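Local coordinates for substrate-binding protein (Synechococcus sp., PDB 6WPN) that probably binds a sugar or oligosaccharide in the periplasm as the substrate-binding protein of a transport system, at residues F225-L237 with I395-S409. Residues are numbered along the deposited sequence; the frame is centred on the assembly and turned at random.
Sequences FAFWTDLYREGLL and IYTQLQRAMLGQISS
M403, a selenomethionine, reaches from one helix across to W228, T229 and Y232 on another, a worked example of how two helices crossing at -42° interlock. Its CB lies 3.7 Å from Y232 CD2, and CG packs against Y232 CB and T229 CA. SE approaches the Y232 ring obliquely, 5.0 Å from its centroid, a Met-aromatic contact. The bend at chi3 (136°) then carries CE to W228, 3.2 Å from W228 O and also against W228 CB and L237 CD1.

T229 is a knob in the hole formed by L399, A402, M403 and S409. Its OG1 donates to F225 O (2.8 Å) from above the carbonyl plane, leaving CG2 to face A402 O. An alanine here is likely to open a gap between L399 and A402 and to take from F225 O its hydroxyl donor, leaving the backbone bond from T229 N.

The extended R233 chain grips A402 O side-on in the guanidinium plane, through NE (2.9 Å) and NH2 (2.8 Å). G405 N also donates to this oxygen, so the arginine ties into the Schellman turn ending helix 388-403.

Helix 195-202 packs on W228 and L399, while helix 409-427 meets F225, placing helices 219-233 and 388-403 within a helical cluster.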
ATOM      1  N   PHE A 225       6.747 -20.052  -2.408  1.00 47.38           N
ATOM      2  CA  PHE A 225       5.534 -20.836  -2.184  1.00 52.02           C
ATOM      3  C   PHE A 225       5.699 -21.785  -1.005  1.00 43.49           C
ATOM      4  O   PHE A 225       4.811 -21.898  -0.152  1.00 51.45           O
ATOM      5  CB  PHE A 225       5.164 -21.626  -3.444  1.00 56.13           C
ATOM      6  CG  PHE A 225       4.162 -20.935  -4.330  1.00 51.51           C
ATOM      7  CD1 PHE A 225       4.548 -19.912  -5.179  1.00 58.53           C
ATOM      8  CD2 PHE A 225       2.829 -21.311  -4.306  1.00 46.97           C
ATOM      9  CE1 PHE A 225       3.619 -19.280  -5.995  1.00 59.97           C
ATOM     10  CE2 PHE A 225       1.899 -20.681  -5.112  1.00 46.48           C
ATOM     11  CZ  PHE A 225       2.296 -19.666  -5.958  1.00 49.87           C
ATOM     12  N   ALA A 226       6.829 -22.489  -0.949  1.00 46.39           N
ATOM     13  CA  ALA A 226       7.083 -23.406   0.158  1.00 46.18           C
ATOM     14  C   ALA A 226       7.186 -22.659   1.481  1.00 48.22           C
ATOM     15  O   ALA A 226       6.767 -23.171   2.526  1.00 44.31           O
ATOM     16  CB  ALA A 226       8.356 -24.207  -0.107  1.00 45.78           C
ATOM     17  N   PHE A 227       7.754 -21.453   1.455  1.00 41.49           N
ATOM     18  CA  PHE A 227       7.871 -20.648   2.664  1.00 40.02           C
ATOM     19  C   PHE A 227       6.513 -20.456   3.326  1.00 46.47           C
ATOM     20  O   PHE A 227       6.329 -20.774   4.507  1.00 48.25           O
ATOM     21  CB  PHE A 227       8.505 -19.296   2.319  1.00 45.50           C
ATOM     22  CG  PHE A 227       8.648 -18.355   3.490  1.00 44.12           C
ATOM     23  CD1 PHE A 227       7.657 -17.428   3.776  1.00 43.19           C
ATOM     24  CD2 PHE A 227       9.787 -18.379   4.285  1.00 49.34           C
ATOM     25  CE1 PHE A 227       7.785 -16.553   4.842  1.00 49.28           C
ATOM     26  CE2 PHE A 227       9.928 -17.503   5.351  1.00 46.66           C
ATOM     27  CZ  PHE A 227       8.924 -16.587   5.633  1.00 47.15           C
ATOM     28  N   TRP A 228       5.538 -19.963   2.562  1.00 46.27           N
ATOM     29  CA  TRP A 228       4.229 -19.661   3.127  1.00 38.46           C
ATOM     30  C   TRP A 228       3.423 -20.925   3.387  1.00 40.82           C
ATOM     31  O   TRP A 228       2.683 -21.002   4.374  1.00 48.61           O
ATOM     32  CB  TRP A 228       3.482 -18.712   2.196  1.00 42.62           C
ATOM     33  CG  TRP A 228       4.114 -17.364   2.185  1.00 43.71           C
ATOM     34  CD1 TRP A 228       4.837 -16.800   1.177  1.00 53.91           C
ATOM     35  CD2 TRP A 228       4.103 -16.415   3.251  1.00 40.79           C
ATOM     36  NE1 TRP A 228       5.272 -15.549   1.547  1.00 47.14           N
ATOM     37  CE2 TRP A 228       4.832 -15.290   2.818  1.00 42.97           C
ATOM     38  CE3 TRP A 228       3.546 -16.406   4.536  1.00 40.28           C
ATOM     39  CZ2 TRP A 228       5.011 -14.167   3.617  1.00 41.61           C
ATOM     40  CZ3 TRP A 228       3.728 -15.292   5.326  1.00 35.16           C
ATOM     41  CH2 TRP A 228       4.452 -14.188   4.865  1.00 38.54           C
ATOM     42  N   THR A 229       3.557 -21.932   2.523  1.00 47.45           N
ATOM     43  CA  THR A 229       2.861 -23.192   2.750  1.00 44.50           C
ATOM     44  C   THR A 229       3.309 -23.829   4.060  1.00 51.37           C
ATOM     45  O   THR A 229       2.481 -24.214   4.894  1.00 49.55           O
ATOM     46  CB  THR A 229       3.112 -24.147   1.584  1.00 51.44           C
ATOM     47  OG1 THR A 229       2.613 -23.567   0.374  1.00 51.82           O
ATOM     48  CG2 THR A 229       2.414 -25.482   1.829  1.00 41.64           C
ATOM     49  N   ASP A 230       4.624 -23.914   4.270  1.00 49.75           N
ATOM     50  CA  ASP A 230       5.154 -24.564   5.466  1.00 53.07           C
ATOM     51  C   ASP A 230       4.802 -23.787   6.732  1.00 46.37           C
ATOM     52  O   ASP A 230       4.515 -24.387   7.773  1.00 47.44           O
ATOM     53  CB  ASP A 230       6.671 -24.722   5.342  1.00 54.27           C
ATOM     54  CG  ASP A 230       7.072 -25.672   4.226  1.00 65.84           C
ATOM     55  OD1 ASP A 230       6.257 -26.545   3.852  1.00 72.61           O
ATOM     56  OD2 ASP A 230       8.212 -25.550   3.723  1.00 71.74           O
ATOM     57  N   LEU A 231       4.814 -22.456   6.668  1.00 39.04           N
ATOM     58  CA  LEU A 231       4.420 -21.669   7.832  1.00 41.04           C
ATOM     59  C   LEU A 231       2.989 -21.995   8.247  1.00 47.68           C
ATOM     60  O   LEU A 231       2.707 -22.220   9.430  1.00 54.46           O
ATOM     61  CB  LEU A 231       4.568 -20.176   7.540  1.00 35.24           C
ATOM     62  CG  LEU A 231       5.967 -19.561   7.610  1.00 40.99           C
ATOM     63  CD1 LEU A 231       5.887 -18.062   7.395  1.00 41.60           C
ATOM     64  CD2 LEU A 231       6.636 -19.866   8.929  1.00 46.49           C
ATOM     65  N   TYR A 232       2.077 -22.058   7.277  1.00 51.77           N
ATOM     66  CA  TYR A 232       0.681 -22.324   7.607  1.00 39.22           C
ATOM     67  C   TYR A 232       0.498 -23.747   8.118  1.00 39.90           C
ATOM     68  O   TYR A 232      -0.200 -23.971   9.114  1.00 45.68           O
ATOM     69  CB  TYR A 232      -0.208 -22.087   6.388  1.00 38.61           C
ATOM     70  CG  TYR A 232      -1.674 -22.089   6.737  1.00 40.30           C
ATOM     71  CD1 TYR A 232      -2.292 -20.938   7.214  1.00 38.70           C
ATOM     72  CD2 TYR A 232      -2.432 -23.245   6.634  1.00 41.96           C
ATOM     73  CE1 TYR A 232      -3.629 -20.933   7.547  1.00 38.26           C
ATOM     74  CE2 TYR A 232      -3.773 -23.248   6.970  1.00 40.00           C
ATOM     75  CZ  TYR A 232      -4.364 -22.089   7.426  1.00 38.71           C
ATOM     76  OH  TYR A 232      -5.694 -22.085   7.758  1.00 44.12           O
ATOM     77  N   ARG A 233       1.121 -24.719   7.453  1.00 36.65           N
ATOM     78  CA  ARG A 233       0.903 -26.112   7.812  1.00 43.74           C
ATOM     79  C   ARG A 233       1.444 -26.435   9.197  1.00 46.61           C
ATOM     80  O   ARG A 233       0.918 -27.328   9.868  1.00 56.78           O
ATOM     81  CB  ARG A 233       1.554 -27.026   6.775  1.00 53.69           C
ATOM     82  CG  ARG A 233       0.964 -26.924   5.383  1.00 55.86           C
ATOM     83  CD  ARG A 233       1.324 -28.156   4.574  1.00 55.20           C
ATOM     84  NE  ARG A 233       0.773 -28.119   3.226  1.00 66.53           N
ATOM     85  CZ  ARG A 233       0.960 -29.073   2.320  1.00 62.43           C
ATOM     86  NH1 ARG A 233       1.688 -30.137   2.626  1.00 70.32           N
ATOM     87  NH2 ARG A 233       0.419 -28.965   1.115  1.00 62.56           N
ATOM     88  N   GLU A 234       2.474 -25.722   9.645  1.00 48.26           N
ATOM     89  CA  GLU A 234       3.082 -25.962  10.945  1.00 52.90           C
ATOM     90  C   GLU A 234       2.369 -25.242  12.083  1.00 56.25           C
ATOM     91  O   GLU A 234       2.897 -25.213  13.197  1.00 60.13           O
ATOM     92  CB  GLU A 234       4.553 -25.545  10.918  1.00 54.59           C
ATOM     93  CG  GLU A 234       5.412 -26.387  10.001  1.00 69.22           C
ATOM     94  CD  GLU A 234       6.874 -25.975  10.026  1.00 92.18           C
ATOM     95  OE1 GLU A 234       7.240 -25.096  10.841  1.00 95.47           O
ATOM     96  OE2 GLU A 234       7.659 -26.539   9.231  1.00102.44           O
ATOM     97  N   GLY A 235       1.192 -24.674  11.840  1.00 54.10           N
ATOM     98  CA  GLY A 235       0.457 -24.000  12.892  1.00 48.61           C
ATOM     99  C   GLY A 235       1.038 -22.675  13.321  1.00 49.41           C
ATOM    100  O   GLY A 235       0.672 -22.160  14.381  1.00 54.09           O
ATOM    101  N   LEU A 236       1.916 -22.092  12.506  1.00 40.87           N
ATOM    102  CA  LEU A 236       2.598 -20.855  12.855  1.00 38.75           C
ATOM    103  C   LEU A 236       1.828 -19.614  12.443  1.00 46.21           C
ATOM    104  O   LEU A 236       2.049 -18.545  13.022  1.00 44.82           O
ATOM    105  CB  LEU A 236       3.984 -20.826  12.208  1.00 38.31           C
ATOM    106  CG  LEU A 236       4.876 -22.000  12.618  1.00 44.12           C
ATOM    107  CD1 LEU A 236       6.259 -21.862  12.004  1.00 51.65           C
ATOM    108  CD2 LEU A 236       4.957 -22.123  14.129  1.00 36.21           C
ATOM    109  N   LEU A 237       0.956 -19.728  11.461  1.00 47.09           N
ATOM    110  CA  LEU A 237       0.121 -18.611  11.061  1.00 38.29           C
ATOM    111  C   LEU A 237      -1.299 -18.808  11.562  1.00 36.61           C
ATOM    112  O   LEU A 237      -1.756 -19.945  11.708  1.00 46.54           O
ATOM    113  CB  LEU A 237       0.105 -18.462   9.542  1.00 41.04           C
ATOM    114  CG  LEU A 237       1.436 -18.030   8.942  1.00 41.21           C
ATOM    115  CD1 LEU A 237       1.302 -17.879   7.436  1.00 38.66           C
ATOM    116  CD2 LEU A 237       1.889 -16.729   9.591  1.00 34.69           C
ATOM    117  N   ILE A 395      -2.337 -16.430  -7.871  1.00 43.62           N
ATOM    118  CA  ILE A 395      -1.301 -16.905  -6.962  1.00 49.17           C
ATOM    119  C   ILE A 395      -1.885 -17.161  -5.576  1.00 49.30           C
ATOM    120  O   ILE A 395      -1.661 -18.221  -4.980  1.00 41.36           O
ATOM    121  CB  ILE A 395      -0.133 -15.904  -6.913  1.00 45.55           C
ATOM    122  CG1 ILE A 395       0.563 -15.839  -8.275  1.00 48.52           C
ATOM    123  CG2 ILE A 395       0.849 -16.286  -5.811  1.00 41.32           C
ATOM    124  CD1 ILE A 395       1.691 -14.833  -8.337  1.00 43.80           C
ATOM    125  N   TYR A 396      -2.671 -16.211  -5.058  1.00 39.98           N
ATOM    126  CA  TYR A 396      -3.256 -16.387  -3.731  1.00 48.41           C
ATOM    127  C   TYR A 396      -4.162 -17.616  -3.677  1.00 44.42           C
ATOM    128  O   TYR A 396      -4.177 -18.340  -2.674  1.00 38.95           O
ATOM    129  CB  TYR A 396      -4.043 -15.141  -3.316  1.00 42.94           C
ATOM    130  CG  TYR A 396      -3.203 -13.948  -2.900  1.00 39.01           C
ATOM    131  CD1 TYR A 396      -1.872 -13.832  -3.282  1.00 40.05           C
ATOM    132  CD2 TYR A 396      -3.740 -12.953  -2.093  1.00 41.91           C
ATOM    133  CE1 TYR A 396      -1.114 -12.744  -2.904  1.00 38.76           C
ATOM    134  CE2 TYR A 396      -2.990 -11.863  -1.700  1.00 38.48           C
ATOM    135  CZ  TYR A 396      -1.676 -11.762  -2.105  1.00 46.55           C
ATOM    136  OH  TYR A 396      -0.923 -10.676  -1.715  1.00 47.91           O
ATOM    137  N   THR A 397      -4.931 -17.862  -4.744  1.00 40.92           N
ATOM    138  CA  THR A 397      -5.834 -19.012  -4.768  1.00 41.96           C
ATOM    139  C   THR A 397      -5.063 -20.324  -4.740  1.00 49.10           C
ATOM    140  O   THR A 397      -5.416 -21.242  -3.990  1.00 52.12           O
ATOM    141  CB  THR A 397      -6.737 -18.957  -6.000  1.00 47.11           C
ATOM    142  OG1 THR A 397      -7.591 -17.809  -5.920  1.00 55.80           O
ATOM    143  CG2 THR A 397      -7.582 -20.221  -6.099  1.00 44.93           C
ATOM    144  N   GLN A 398      -4.030 -20.447  -5.575  1.00 51.84           N
ATOM    145  CA  GLN A 398      -3.251 -21.682  -5.604  1.00 57.78           C
ATOM    146  C   GLN A 398      -2.464 -21.868  -4.312  1.00 47.55           C
ATOM    147  O   GLN A 398      -2.386 -22.980  -3.779  1.00 44.36           O
ATOM    148  CB  GLN A 398      -2.315 -21.694  -6.815  1.00 52.51           C
ATOM    149  CG  GLN A 398      -3.033 -21.748  -8.158  1.00 55.98           C
ATOM    150  CD  GLN A 398      -4.096 -22.834  -8.216  1.00 57.94           C
ATOM    151  OE1 GLN A 398      -3.879 -23.964  -7.774  1.00 60.03           O
ATOM    152  NE2 GLN A 398      -5.253 -22.495  -8.775  1.00 54.48           N
ATOM    153  N   LEU A 399      -1.878 -20.790  -3.789  1.00 50.82           N
ATOM    154  CA  LEU A 399      -1.168 -20.896  -2.520  1.00 50.92           C
ATOM    155  C   LEU A 399      -2.120 -21.335  -1.417  1.00 52.01           C
ATOM    156  O   LEU A 399      -1.755 -22.140  -0.551  1.00 42.13           O
ATOM    157  CB  LEU A 399      -0.518 -19.558  -2.168  1.00 39.33           C
ATOM    158  CG  LEU A 399       0.237 -19.493  -0.837  1.00 43.97           C
ATOM    159  CD1 LEU A 399       1.345 -20.528  -0.797  1.00 39.42           C
ATOM    160  CD2 LEU A 399       0.807 -18.109  -0.610  1.00 42.50           C
ATOM    161  N   GLN A 400      -3.364 -20.866  -1.479  1.00 50.98           N
ATOM    162  CA  GLN A 400      -4.363 -21.241  -0.489  1.00 49.25           C
ATOM    163  C   GLN A 400      -4.650 -22.735  -0.525  1.00 50.65           C
ATOM    164  O   GLN A 400      -4.794 -23.372   0.525  1.00 46.60           O
ATOM    165  CB  GLN A 400      -5.630 -20.432  -0.740  1.00 48.69           C
ATOM    166  CG  GLN A 400      -6.637 -20.451   0.370  1.00 65.93           C
ATOM    167  CD  GLN A 400      -7.710 -19.402   0.153  1.00 75.67           C
ATOM    168  OE1 GLN A 400      -7.421 -18.291  -0.298  1.00 69.46           O
ATOM    169  NE2 GLN A 400      -8.956 -19.751   0.469  1.00 77.14           N
ATOM    170  N   ARG A 401      -4.720 -23.318  -1.724  1.00 47.69           N
ATOM    171  CA  ARG A 401      -4.915 -24.760  -1.836  1.00 43.53           C
ATOM    172  C   ARG A 401      -3.750 -25.533  -1.235  1.00 43.89           C
ATOM    173  O   ARG A 401      -3.944 -26.622  -0.685  1.00 49.78           O
ATOM    174  CB  ARG A 401      -5.100 -25.158  -3.300  1.00 57.17           C
ATOM    175  CG  ARG A 401      -6.306 -24.544  -3.977  1.00 46.02           C
ATOM    176  CD  ARG A 401      -6.313 -24.914  -5.441  1.00 48.22           C
ATOM    177  NE  ARG A 401      -6.596 -26.329  -5.628  1.00 51.05           N
ATOM    178  CZ  ARG A 401      -6.373 -26.990  -6.759  1.00 56.49           C
ATOM    179  NH1 ARG A 401      -5.841 -26.360  -7.796  1.00 61.97           N
ATOM    180  NH2 ARG A 401      -6.679 -28.278  -6.851  1.00 53.93           N
ATOM    181  N   ALA A 402      -2.534 -25.000  -1.345  1.00 44.58           N
ATOM    182  CA  ALA A 402      -1.377 -25.695  -0.799  1.00 52.38           C
ATOM    183  C   ALA A 402      -1.294 -25.555   0.714  1.00 53.73           C
ATOM    184  O   ALA A 402      -0.861 -26.492   1.395  1.00 51.65           O
ATOM    185  CB  ALA A 402      -0.094 -25.175  -1.446  1.00 43.40           C
HETATM  186  N   MSE A 403      -1.703 -24.413   1.253  1.00 49.19           N
HETATM  187  CA  MSE A 403      -1.676 -24.194   2.693  1.00 47.05           C
HETATM  188  C   MSE A 403      -2.673 -25.099   3.398  1.00 46.93           C
HETATM  189  O   MSE A 403      -2.391 -25.622   4.475  1.00 47.33           O
HETATM  190  CB  MSE A 403      -1.975 -22.734   3.022  1.00 43.96           C
HETATM  191  CG  MSE A 403      -0.836 -21.783   2.713  1.00 47.92           C
HETATM  192 SE   MSE A 403      -1.431 -19.937   2.822  1.00 53.33          SE
HETATM  193  CE  MSE A 403       0.066 -19.168   3.817  1.00 58.84           C
ATOM    194  N   LEU A 404      -3.840 -25.283   2.786  1.00 46.72           N
ATOM    195  CA  LEU A 404      -4.859 -26.163   3.342  1.00 53.03           C
ATOM    196  C   LEU A 404      -4.545 -27.639   3.135  1.00 59.31           C
ATOM    197  O   LEU A 404      -5.337 -28.491   3.556  1.00 64.38           O
ATOM    198  CB  LEU A 404      -6.225 -25.837   2.733  1.00 52.11           C
ATOM    199  CG  LEU A 404      -6.832 -24.489   3.122  1.00 57.55           C
ATOM    200  CD1 LEU A 404      -8.084 -24.199   2.307  1.00 54.00           C
ATOM    201  CD2 LEU A 404      -7.151 -24.473   4.608  1.00 57.06           C
ATOM    202  N   GLY A 405      -3.412 -27.961   2.512  1.00 54.77           N
ATOM    203  CA  GLY A 405      -3.043 -29.342   2.295  1.00 54.73           C
ATOM    204  C   GLY A 405      -3.790 -30.048   1.188  1.00 54.79           C
ATOM    205  O   GLY A 405      -3.787 -31.281   1.148  1.00 61.99           O
ATOM    206  N   GLN A 406      -4.437 -29.311   0.282  1.00 50.12           N
ATOM    207  CA  GLN A 406      -5.148 -29.964  -0.812  1.00 54.75           C
ATOM    208  C   GLN A 406      -4.205 -30.339  -1.949  1.00 53.37           C
ATOM    209  O   GLN A 406      -4.463 -31.312  -2.663  1.00 57.97           O
ATOM    210  CB  GLN A 406      -6.272 -29.064  -1.327  1.00 56.37           C
ATOM    211  CG  GLN A 406      -7.346 -28.777  -0.288  1.00 55.66           C
ATOM    212  CD  GLN A 406      -8.192 -27.565  -0.631  1.00 52.49           C
ATOM    213  OE1 GLN A 406      -8.095 -27.014  -1.729  1.00 61.03           O
ATOM    214  NE2 GLN A 406      -9.008 -27.126   0.321  1.00 46.54           N
ATOM    215  N   ILE A 407      -3.128 -29.578  -2.140  1.00 57.71           N
ATOM    216  CA  ILE A 407      -2.089 -29.876  -3.118  1.00 58.10           C
ATOM    217  C   ILE A 407      -0.742 -29.512  -2.498  1.00 60.47           C
ATOM    218  O   ILE A 407      -0.669 -28.870  -1.449  1.00 50.71           O
ATOM    219  CB  ILE A 407      -2.290 -29.116  -4.449  1.00 51.13           C
ATOM    220  CG1 ILE A 407      -2.293 -27.604  -4.210  1.00 53.65           C
ATOM    221  CG2 ILE A 407      -3.585 -29.530  -5.129  1.00 52.58           C
ATOM    222  CD1 ILE A 407      -2.481 -26.794  -5.467  1.00 49.87           C
ATOM    223  N   SER A 408       0.330 -29.930  -3.165  1.00 50.60           N
ATOM    224  CA  SER A 408       1.670 -29.561  -2.740  1.00 49.87           C
ATOM    225  C   SER A 408       2.005 -28.138  -3.188  1.00 54.55           C
ATOM    226  O   SER A 408       1.316 -27.540  -4.024  1.00 53.12           O
ATOM    227  CB  SER A 408       2.702 -30.531  -3.304  1.00 52.00           C
ATOM    228  OG  SER A 408       2.903 -30.276  -4.676  1.00 53.64           O
ATOM    229  N   SER A 409       3.093 -27.603  -2.621  1.00 51.59           N
ATOM    230  CA  SER A 409       3.543 -26.254  -2.962  1.00 49.60           C
ATOM    231  C   SER A 409       3.914 -26.147  -4.436  1.00 52.53           C
ATOM    232  O   SER A 409       3.506 -25.201  -5.120  1.00 54.65           O
ATOM    233  CB  SER A 409       4.747 -25.871  -2.098  1.00 59.45           C
ATOM    234  OG  SER A 409       4.466 -25.996  -0.718  1.00 70.44           O
TER